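Long-range contacts in protein-glutamine gamma-glutamyltransferase (Pseudomonas aeruginosa PAO1, PDB 6G49), which displays transglutaminase activity in vitro, joining glutamine and lysine side chains, through its periplasmic domain, and is critical for viability of the bacterium: residues Q70-L76 with W120-D125; R262-Q268 with D285-E291. All blocks are in the same frame, centred on the assembly; numbering follows the deposited sequence.

Contact 1 (Q70-L76 with W120-D125); sequences QLYWRAL and WLFALD
Arg74 and Ala123 tie the two segments together as one hydrogen-bonded pair of an irregular antiparallel strand pairing, in which strand 72-81 of the large sheet meets the broken strand 120-124. Ala123 N donates to Arg74 O at 3.1 Å, with 158° at the hydrogen, while the return bond, Arg74 N to Ala123 O, is strongly bent and weak. Next along, the chains part, and water takes over: one molecule donates to Tyr72 O and accepts from Asp125 N. On the same face as Ala123, the guanidinium of Arg74 is stacked against the carboxylate of Asp125, the planes 23° apart in the conformers described here; both side chains have a second one. The salt bridge from Arg74 NH2 to Asp125 OD2, 3.3 Å long, is therefore one of charges alone, since no N-H points at the oxygen. Both ends have further partners: Arg74 NH2 pairs with Glu291, and Asp125 OD2 with Arg164. Arg74 NE, buried here, has no hydrogen-bond partner in the model, Asp125 OD1 standing over the guanidinium face.

Packing extends from this pair in both directions. Toward residue 70, Leu124 CD2 sits over a face of the Trp73 indole, 3.8 Å from the centroid of the six-membered ring and close to its normal, a CH-pi contact; Trp73 NE1 is hydrogen-bonded to Gly269 O. Toward residue 76, strand 72-81 has a classic beta bulge against its other neighbour, strand 261-265, Ala75 and Leu76 both facing Ala265. The methyl of Ala75 meets the Phe122 ring at its edge, Ala75 CB to Phe122 CD1 3.6 Å. Leu76 CD1 lies over a face of the Trp120 indole, 4.1 Å from the six-membered-ring centroid.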
loop_
_atom_site.group_PDB
_atom_site.type_symbol
_atom_site.label_atom_id
_atom_site.label_comp_id
_atom_site.label_asym_id
_atom_site.label_seq_id
_atom_site.Cartn_x
_atom_site.Cartn_y
_atom_site.Cartn_z
ATOM N N GLN A 70 7.203 -0.167 -11.093
ATOM C CA GLN A 70 7.871 -0.689 -9.961
ATOM C C GLN A 70 7.997 0.351 -8.825
ATOM O O GLN A 70 8.547 -0.002 -7.796
ATOM C CB GLN A 70 9.290 -1.110 -10.357
ATOM C CG GLN A 70 9.245 -2.354 -11.248
ATOM C CD GLN A 70 10.582 -2.792 -11.802
ATOM O OE1 GLN A 70 11.653 -2.513 -11.254
ATOM N NE2 GLN A 70 10.509 -3.507 -12.913
ATOM N N LEU A 71 7.616 1.619 -9.057
ATOM C CA LEU A 71 7.896 2.688 -8.128
ATOM C C LEU A 71 6.775 2.782 -7.081
ATOM O O LEU A 71 5.995 3.739 -7.016
ATOM C CB LEU A 71 8.056 3.987 -8.884
ATOM C CG LEU A 71 9.230 4.003 -9.861
ATOM C CD1 LEU A 71 9.310 5.353 -10.500
ATOM C CD2 LEU A 71 10.533 3.657 -9.162
ATOM N N TYR A 72 6.682 1.729 -6.292
ATOM C CA TYR A 72 5.809 1.673 -5.114
ATOM C C TYR A 72 6.613 2.007 -3.871
ATOM O O TYR A 72 7.339 1.177 -3.327
ATOM C CB TYR A 72 5.142 0.296 -4.987
ATOM C CG TYR A 72 4.014 0.116 -5.967
ATOM C CD1 TYR A 72 4.249 -0.232 -7.279
ATOM C CD2 TYR A 72 2.690 0.227 -5.566
ATOM C CE1 TYR A 72 3.214 -0.378 -8.168
ATOM C CE2 TYR A 72 1.629 0.055 -6.450
ATOM C CZ TYR A 72 1.905 -0.265 -7.768
ATOM O OH TYR A 72 0.863 -0.459 -8.614
ATOM N N TRP A 73 6.455 3.245 -3.424
ATOM C CA TRP A 73 7.126 3.813 -2.272
ATOM C C TRP A 73 6.347 3.504 -0.992
ATOM O O TRP A 73 5.379 4.223 -0.705
ATOM C CB TRP A 73 7.376 5.315 -2.422
ATOM C CG TRP A 73 7.992 5.722 -3.718
ATOM C CD1 TRP A 73 7.343 6.223 -4.797
ATOM C CD2 TRP A 73 9.380 5.615 -4.103
ATOM N NE1 TRP A 73 8.225 6.430 -5.834
ATOM C CE2 TRP A 73 9.467 6.074 -5.419
ATOM C CE3 TRP A 73 10.520 5.171 -3.436
ATOM C CZ2 TRP A 73 10.683 6.093 -6.110
ATOM C CZ3 TRP A 73 11.721 5.192 -4.115
ATOM C CH2 TRP A 73 11.768 5.676 -5.408
ATOM N N ARG A 74 6.709 2.430 -0.293
ATOM C CA ARG A 74 6.023 2.065 0.959
ATOM C C ARG A 74 6.334 3.110 2.018
ATOM O O ARG A 74 7.489 3.517 2.212
ATOM C CB ARG A 74 6.386 0.692 1.532
ATOM C CG ARG A 74 5.644 0.317 2.820
ATOM C CD ARG A 74 5.994 -1.073 3.373
ATOM N NE ARG A 74 5.829 -2.142 2.405
ATOM C CZ ARG A 74 5.163 -3.268 2.630
ATOM N NH1 ARG A 74 4.768 -3.540 3.874
ATOM N NH2 ARG A 74 4.879 -4.078 1.621
ATOM N N ALA A 75 5.277 3.548 2.734
ATOM C CA ALA A 75 5.397 4.349 3.949
ATOM C C ALA A 75 5.048 3.544 5.178
ATOM O O ALA A 75 5.836 3.473 6.140
ATOM C CB ALA A 75 4.557 5.582 3.871
ATOM N N LEU A 76 3.840 2.954 5.181
ATOM C CA LEU A 76 3.402 2.197 6.367
ATOM C C LEU A 76 2.371 1.176 5.905
ATOM O O LEU A 76 1.898 1.217 4.793
ATOM C CB LEU A 76 2.813 3.111 7.437
ATOM C CG LEU A 76 1.456 3.734 7.158
ATOM C CD1 LEU A 76 0.784 4.078 8.493
ATOM C CD2 LEU A 76 1.572 4.975 6.273
ATOM N N TRP A 120 7.913 7.860 9.527
ATOM C CA TRP A 120 8.028 6.855 8.488
ATOM C C TRP A 120 8.976 7.373 7.413
ATOM O O TRP A 120 8.786 8.531 6.982
ATOM C CB TRP A 120 6.652 6.527 7.869
ATOM C CG TRP A 120 5.644 6.310 8.961
ATOM C CD1 TRP A 120 5.811 5.521 10.063
ATOM C CD2 TRP A 120 4.331 6.893 9.074
ATOM N NE1 TRP A 120 4.696 5.589 10.859
ATOM C CE2 TRP A 120 3.776 6.429 10.293
ATOM C CE3 TRP A 120 3.560 7.751 8.281
ATOM C CZ2 TRP A 120 2.508 6.809 10.734
ATOM C CZ3 TRP A 120 2.324 8.170 8.737
ATOM C CH2 TRP A 120 1.801 7.701 9.950
ATOM N N LEU A 121 9.950 6.563 7.006
ATOM C CA LEU A 121 10.746 6.906 5.832
ATOM C C LEU A 121 10.162 6.145 4.644
ATOM O O LEU A 121 9.759 4.964 4.733
ATOM C CB LEU A 121 12.202 6.514 6.064
ATOM C CG LEU A 121 12.930 7.197 7.223
ATOM C CD1 LEU A 121 14.432 7.017 7.076
ATOM C CD2 LEU A 121 12.559 8.634 7.398
ATOM N N PHE A 122 10.132 6.819 3.509
ATOM C CA PHE A 122 9.583 6.233 2.304
ATOM C C PHE A 122 10.656 5.422 1.577
ATOM O O PHE A 122 11.798 5.900 1.415
ATOM C CB PHE A 122 9.057 7.335 1.394
ATOM C CG PHE A 122 8.207 8.359 2.082
ATOM C CD1 PHE A 122 7.101 7.964 2.813
ATOM C CD2 PHE A 122 8.560 9.703 2.097
ATOM C CE1 PHE A 122 6.380 8.884 3.533
ATOM C CE2 PHE A 122 7.743 10.623 2.717
ATOM C CZ PHE A 122 6.642 10.215 3.428
ATOM N N ALA A 123 10.319 4.237 1.083
ATOM C CA ALA A 123 11.294 3.430 0.368
ATOM C C ALA A 123 10.588 2.302 -0.358
ATOM O O ALA A 123 9.560 1.788 0.124
ATOM C CB ALA A 123 12.300 2.839 1.337
ATOM N N LEU A 124 11.201 1.824 -1.441
ATOM C CA LEU A 124 10.741 0.595 -2.101
ATOM C C LEU A 124 10.988 -0.593 -1.168
ATOM O O LEU A 124 12.007 -0.720 -0.491
ATOM C CB LEU A 124 11.518 0.361 -3.398
ATOM C CG LEU A 124 11.570 1.501 -4.403
ATOM C CD1 LEU A 124 12.501 1.105 -5.532
ATOM C CD2 LEU A 124 10.184 1.861 -4.973
ATOM N N ASP A 125 9.996 -1.488 -1.115
ATOM C CA ASP A 125 10.116 -2.719 -0.323
ATOM C C ASP A 125 11.194 -3.608 -0.971
ATOM O O ASP A 125 11.417 -3.530 -2.163
ATOM C CB ASP A 125 8.739 -3.416 -0.284
ATOM C CG ASP A 125 8.486 -4.362 0.871
ATOM O OD1 ASP A 125 8.948 -4.083 1.971
ATOM O OD2 ASP A 125 7.760 -5.367 0.644
HETATM O O HOH W 1 7.615 -1.381 -2.910
HETATM O O HOH W 2 8.550 2.549 5.085
#

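Contact 2 (R262-Q268 with D285-E291); sequences RVVAGYQ and DAHAWVE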
loop_
_atom_site.group_PDB
_atom_site.type_symbol
_atom_site.label_atom_id
_atom_site.label_comp_id
_atom_site.label_asym_id
_atom_site.label_seq_id
_atom_site.Cartn_x
_atom_site.Cartn_y
_atom_site.Cartn_z
ATOM N N ARG A 262 -3.413 -6.860 4.292
ATOM C CA ARG A 262 -3.350 -5.562 4.934
ATOM C C ARG A 262 -3.214 -4.517 3.822
ATOM O O ARG A 262 -2.847 -4.852 2.692
ATOM C CB ARG A 262 -2.246 -5.447 5.994
ATOM C CG ARG A 262 -0.859 -5.780 5.472
ATOM C CD ARG A 262 0.145 -5.859 6.615
ATOM N NE ARG A 262 1.417 -6.354 6.131
ATOM C CZ ARG A 262 2.321 -7.042 6.852
ATOM N NH1 ARG A 262 2.101 -7.301 8.147
ATOM N NH2 ARG A 262 3.446 -7.451 6.260
ATOM N N VAL A 263 -3.605 -3.307 4.182
ATOM C CA VAL A 263 -3.429 -2.159 3.273
ATOM C C VAL A 263 -2.028 -1.601 3.445
ATOM O O VAL A 263 -1.539 -1.384 4.574
ATOM C CB VAL A 263 -4.525 -1.111 3.551
ATOM C CG1 VAL A 263 -4.246 0.194 2.817
ATOM C CG2 VAL A 263 -5.907 -1.662 3.223
ATOM N N VAL A 264 -1.394 -1.328 2.310
ATOM C CA VAL A 264 -0.085 -0.666 2.268
ATOM C C VAL A 264 -0.348 0.771 1.797
ATOM O O VAL A 264 -0.999 0.956 0.777
ATOM C CB VAL A 264 0.895 -1.394 1.340
ATOM C CG1 VAL A 264 2.295 -0.794 1.457
ATOM C CG2 VAL A 264 0.985 -2.881 1.683
ATOM N N ALA A 265 0.188 1.742 2.510
ATOM C CA ALA A 265 0.039 3.134 2.152
ATOM C C ALA A 265 1.422 3.728 1.855
ATOM O O ALA A 265 2.417 3.397 2.490
ATOM C CB ALA A 265 -0.575 3.907 3.274
ATOM N N GLY A 266 1.442 4.634 0.902
ATOM C CA GLY A 266 2.684 5.316 0.507
ATOM C C GLY A 266 2.432 6.172 -0.702
ATOM O O GLY A 266 1.460 6.896 -0.747
ATOM N N TYR A 267 3.326 6.070 -1.684
ATOM C CA TYR A 267 3.228 6.845 -2.898
ATOM C C TYR A 267 3.513 5.897 -4.063
ATOM O O TYR A 267 4.214 4.897 -3.863
ATOM C CB TYR A 267 4.255 7.986 -2.904
ATOM C CG TYR A 267 4.050 8.987 -1.807
ATOM C CD1 TYR A 267 4.518 8.759 -0.520
ATOM C CD2 TYR A 267 3.256 10.099 -2.043
ATOM C CE1 TYR A 267 4.255 9.656 0.515
ATOM C CE2 TYR A 267 2.975 10.992 -1.015
ATOM C CZ TYR A 267 3.457 10.749 0.257
ATOM O OH TYR A 267 3.178 11.645 1.244
ATOM N N GLN A 268 3.008 6.236 -5.250
ATOM C CA GLN A 268 3.325 5.434 -6.425
ATOM C C GLN A 268 3.738 6.408 -7.536
ATOM O O GLN A 268 2.937 7.255 -7.879
ATOM C CB GLN A 268 2.171 4.527 -6.839
ATOM C CG GLN A 268 2.584 3.386 -7.733
ATOM C CD GLN A 268 3.022 3.746 -9.130
ATOM O OE1 GLN A 268 2.514 4.681 -9.702
ATOM N NE2 GLN A 268 3.916 2.930 -9.685
ATOM N N ASP A 285 0.804 11.932 -5.682
ATOM C CA ASP A 285 1.235 10.565 -5.957
ATOM C C ASP A 285 0.894 9.622 -4.788
ATOM O O ASP A 285 1.250 8.413 -4.864
ATOM C CB ASP A 285 2.718 10.518 -6.232
ATOM C CG ASP A 285 3.124 11.219 -7.524
ATOM O OD1 ASP A 285 2.368 11.090 -8.491
ATOM O OD2 ASP A 285 4.111 11.984 -7.496
ATOM N N ALA A 286 0.239 10.100 -3.739
ATOM C CA ALA A 286 -0.136 9.250 -2.573
ATOM C C ALA A 286 -1.010 8.107 -3.082
ATOM O O ALA A 286 -1.870 8.266 -3.975
ATOM C CB ALA A 286 -0.820 10.026 -1.507
ATOM N N HIS A 287 -0.747 6.912 -2.552
ATOM C CA HIS A 287 -1.372 5.705 -3.078
ATOM C C HIS A 287 -1.511 4.678 -1.956
ATOM O O HIS A 287 -0.801 4.711 -0.991
ATOM C CB HIS A 287 -0.533 5.184 -4.238
ATOM C CG HIS A 287 -1.214 4.220 -5.131
ATOM N ND1 HIS A 287 -2.400 4.562 -5.728
ATOM C CD2 HIS A 287 -0.889 2.972 -5.518
ATOM C CE1 HIS A 287 -2.781 3.527 -6.491
ATOM N NE2 HIS A 287 -1.884 2.517 -6.367
ATOM N N ALA A 288 -2.449 3.773 -2.173
ATOM C CA ALA A 288 -2.736 2.662 -1.276
ATOM C C ALA A 288 -2.953 1.411 -2.092
ATOM O O ALA A 288 -3.600 1.448 -3.158
ATOM C CB ALA A 288 -3.937 2.953 -0.424
ATOM N N TRP A 289 -2.372 0.294 -1.637
ATOM C CA TRP A 289 -2.468 -0.961 -2.279
ATOM C C TRP A 289 -2.599 -2.067 -1.205
ATOM O O TRP A 289 -2.898 -1.757 -0.036
ATOM C CB TRP A 289 -1.346 -1.188 -3.289
ATOM C CG TRP A 289 0.049 -1.150 -2.734
ATOM C CD1 TRP A 289 0.869 -2.210 -2.476
ATOM C CD2 TRP A 289 0.854 0.031 -2.515
ATOM N NE1 TRP A 289 2.090 -1.783 -2.021
ATOM C CE2 TRP A 289 2.119 -0.418 -2.052
ATOM C CE3 TRP A 289 0.628 1.413 -2.581
ATOM C CZ2 TRP A 289 3.162 0.461 -1.730
ATOM C CZ3 TRP A 289 1.670 2.264 -2.286
ATOM C CH2 TRP A 289 2.903 1.791 -1.835
ATOM N N VAL A 290 -2.397 -3.306 -1.623
ATOM C CA VAL A 290 -2.679 -4.480 -0.752
ATOM C C VAL A 290 -1.449 -5.388 -0.746
ATOM O O VAL A 290 -0.731 -5.535 -1.722
ATOM C CB VAL A 290 -3.936 -5.225 -1.230
ATOM C CG1 VAL A 290 -4.192 -6.509 -0.418
ATOM C CG2 VAL A 290 -5.136 -4.307 -1.173
ATOM N N GLU A 291 -1.265 -6.088 0.372
ATOM C CA GLU A 291 -0.441 -7.325 0.369
ATOM C C GLU A 291 -1.191 -8.393 1.147
ATOM O O GLU A 291 -1.922 -8.109 2.134
ATOM C CB GLU A 291 0.989 -7.092 0.859
ATOM C CG GLU A 291 1.102 -6.601 2.273
ATOM C CD GLU A 291 2.518 -6.209 2.675
ATOM O OE1 GLU A 291 2.724 -5.833 3.833
ATOM O OE2 GLU A 291 3.404 -6.254 1.811
HETATM O O HOH W 3 3.328 9.372 -10.568
#
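Glu291 OE1 is gripped by two nitrogens of Arg262: NE at 2.7 Å, with 155° at the hydrogen, and NH2 through a weaker, more bent bond. The oxygen lies close to the guanidinium plane and is approached on its anti side, although the two charged planes are 49° apart. Both side chains leave the backbone with CG between N and the carbonyl carbon, then run extended from the same face of the sheet. The other oxygen, Glu291 OE2, takes a salt bridge from Arg164, and Arg262 NH1 reaches Glu79.

Beneath this pair, paired backbone bonds join residues 262, 264 and 266 to 291, 289 and 287, the regular register of antiparallel strands in the transglutaminase-like domain. Gln268 N to Asp285 O, 2.8 Å, continues the bonding past the corner at Gly266. Val264 lies over a face of Trp289: its CB stands 3.7 Å from the centroid of the five-membered ring, 16° off the normal, and CG1 touches CZ2 and CE2. Its other methyl, CG2, packs on Glu291 CG.

His287, probably catalytic as in related transglutaminases, is anchored through its backbone, His287 N to Gly266 O 2.9 Å. Its ring lies alongside Gln268, whose CB is 3.7 Å from His287 CD2. His287 NE2 is hydrogen-bonded to Asp303 OD2, and the histidine side chain touches Cys243. The strand pairing thus holds the histidine close to both presumed triad partners, consistent with the Cys-His-Asp chemistry of transglutaminases.

In the fold
Both contacts are buried and belong to one branched antiparallel sheet, with centres about 9 Å apart; contact 2 lies nearer the middle of the chain. Strand 72-81 joins them, pairing with 120-124 in contact 1 and with strands 261-265 and 267-268 of contact 2, where Trp73 N probably donates to Tyr267 O at 2.8 Å. Backbone bonding is sparse and water-assisted in 70-76 with 120-125, but regular in 262-268 with 285-291. A salt bridge, Arg74 NH2 to Glu291 OE2 at 2.6 Å, also joins the two contacts. Tyr72, packed edge-to-face on Trp289, bonds through OH to Asp303, linking contact 1 to the presumed triad that contact 2 enters directly.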